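Local coordinates for protein putative oxidoreductase molybdopterin-binding subunit (Sulfolobus tokodaii, PDB 4ZOH) that probably serves as the molybdenum-cofactor subunit of an aldehyde oxidase/xanthine dehydrogenase-type oxidoreductase, holding a pterin cytosine dinucleotide, at residues A[243-246]-A[247-250]. Residues are numbered along the deposited sequence; the frame is centred on the assembly and turned at random.
Sequences PTRT and EEFI
T244 and E247 grip each other by two reciprocal hydrogen bonds. E247 N donates to T244 OG1 over 3.1 Å, and the bond is nearly straight at 171°. In return T244 N donates to E247 OE2 over 3.0 Å, meeting that oxygen from above the carboxylate plane, 48° out of it. The torsions account for both: T244 OG1 sits between its own backbone N and carbonyl carbon (chi1 71°), facing the first turn, while E247 CG lies beside its backbone N and the chain then runs extended, carrying the carboxylate back to the start of the helix. The two side chains cross at about a right angle, with T244 OG1 3.3 Å from E247 CG. P243 rests its CB 3.8 Å from E247 CB, and its CG meets E248 OE2. Across the first turn, R245 CD comes to 3.4 Å from F249 CE2, the guanidinium and ring planes being inclined to each other. T246 and I250 lie alongside, CG2 of T246 to CD1 of I250 at 3.8 Å. In the backbone, the i to i+4 bonds begin with E248 N on T244 O, at 2.9 Å. In the second shell, Y92 OH also bonds E247 OE2, R38 forms a salt bridge with E247 OE1, and R168 pairs with E248. A glutamine in place of E247 would probably leave R38 without its matching negative charge and weaken the return bond to T244 N. R245 NH2 and T246 OG1 bond the chain of another protein, placing this turn at a subunit interface. The reciprocal pair is a capping box, with T244 as N-cap of helix 245-251 in the molybdopterin cofactor-binding domain.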
loop_
_atom_site.group_PDB
_atom_site.type_symbol
_atom_site.label_atom_id
_atom_site.label_comp_id
_atom_site.label_asym_id
_atom_site.label_seq_id
_atom_site.Cartn_x
_atom_site.Cartn_y
_atom_site.Cartn_z
ATOM N N PRO A 243 10.653 4.693 -15.618
ATOM C CA PRO A 243 11.413 5.400 -16.675
ATOM C C PRO A 243 10.687 6.639 -17.179
ATOM O O PRO A 243 9.420 6.709 -17.120
ATOM C CB PRO A 243 11.534 4.342 -17.786
ATOM C CG PRO A 243 10.273 3.544 -17.586
ATOM C CD PRO A 243 10.051 3.450 -16.125
ATOM N N THR A 244 11.442 7.623 -17.638
ATOM C CA THR A 244 10.810 8.689 -18.426
ATOM C C THR A 244 10.361 8.123 -19.794
ATOM O O THR A 244 10.766 6.995 -20.222
ATOM C CB THR A 244 11.769 9.839 -18.679
ATOM O OG1 THR A 244 12.751 9.379 -19.603
ATOM C CG2 THR A 244 12.444 10.337 -17.336
ATOM N N ARG A 245 9.528 8.868 -20.499
ATOM C CA ARG A 245 9.033 8.353 -21.814
ATOM C C ARG A 245 10.213 8.359 -22.840
ATOM O O ARG A 245 10.288 7.484 -23.693
ATOM C CB ARG A 245 7.832 9.216 -22.332
ATOM C CG ARG A 245 7.362 8.898 -23.754
ATOM C CD ARG A 245 6.963 7.442 -23.954
ATOM N NE ARG A 245 5.805 7.241 -23.095
ATOM C CZ ARG A 245 5.000 6.185 -23.088
ATOM N NH1 ARG A 245 5.278 5.116 -23.851
ATOM N NH2 ARG A 245 3.943 6.172 -22.248
ATOM N N THR A 246 11.100 9.349 -22.760
ATOM C CA THR A 246 12.377 9.297 -23.570
ATOM C C THR A 246 13.111 7.968 -23.357
ATOM O O THR A 246 13.411 7.230 -24.323
ATOM C CB THR A 246 13.271 10.518 -23.360
ATOM O OG1 THR A 246 12.506 11.685 -23.676
ATOM C CG2 THR A 246 14.546 10.491 -24.238
ATOM N N GLU A 247 13.302 7.596 -22.099
ATOM C CA GLU A 247 13.878 6.294 -21.800
ATOM C C GLU A 247 13.118 5.158 -22.444
ATOM O O GLU A 247 13.725 4.210 -23.017
ATOM C CB GLU A 247 13.903 6.073 -20.261
ATOM C CG GLU A 247 14.991 6.922 -19.578
ATOM C CD GLU A 247 15.073 6.550 -18.112
ATOM O OE1 GLU A 247 15.729 5.540 -17.750
ATOM O OE2 GLU A 247 14.436 7.264 -17.348
ATOM N N GLU A 248 11.775 5.202 -22.315
ATOM C CA GLU A 248 10.974 4.101 -22.794
ATOM C C GLU A 248 11.244 3.987 -24.318
ATOM O O GLU A 248 11.549 2.935 -24.796
ATOM C CB GLU A 248 9.451 4.362 -22.514
ATOM C CG GLU A 248 8.629 3.105 -22.708
ATOM C CD GLU A 248 8.743 2.080 -21.585
ATOM O OE1 GLU A 248 7.858 1.189 -21.575
ATOM O OE2 GLU A 248 9.700 2.138 -20.692
ATOM N N PHE A 249 11.183 5.101 -25.049
ATOM C CA PHE A 249 11.343 5.050 -26.510
ATOM C C PHE A 249 12.660 4.435 -26.917
ATOM O O PHE A 249 12.687 3.643 -27.814
ATOM C CB PHE A 249 11.234 6.463 -27.139
ATOM C CG PHE A 249 9.825 6.836 -27.481
ATOM C CD1 PHE A 249 9.135 6.097 -28.453
ATOM C CD2 PHE A 249 9.184 7.906 -26.835
ATOM C CE1 PHE A 249 7.824 6.391 -28.789
ATOM C CE2 PHE A 249 7.883 8.228 -27.184
ATOM C CZ PHE A 249 7.194 7.483 -28.155
ATOM N N ILE A 250 13.722 4.779 -26.177
ATOM C CA ILE A 250 15.073 4.372 -26.481
ATOM C C ILE A 250 15.382 2.915 -26.083
ATOM O O ILE A 250 16.252 2.246 -26.674
ATOM C CB ILE A 250 15.916 5.470 -25.840
ATOM C CG1 ILE A 250 16.149 6.563 -26.860
ATOM C CG2 ILE A 250 17.086 5.007 -25.032
ATOM C CD1 ILE A 250 16.540 7.847 -26.192
#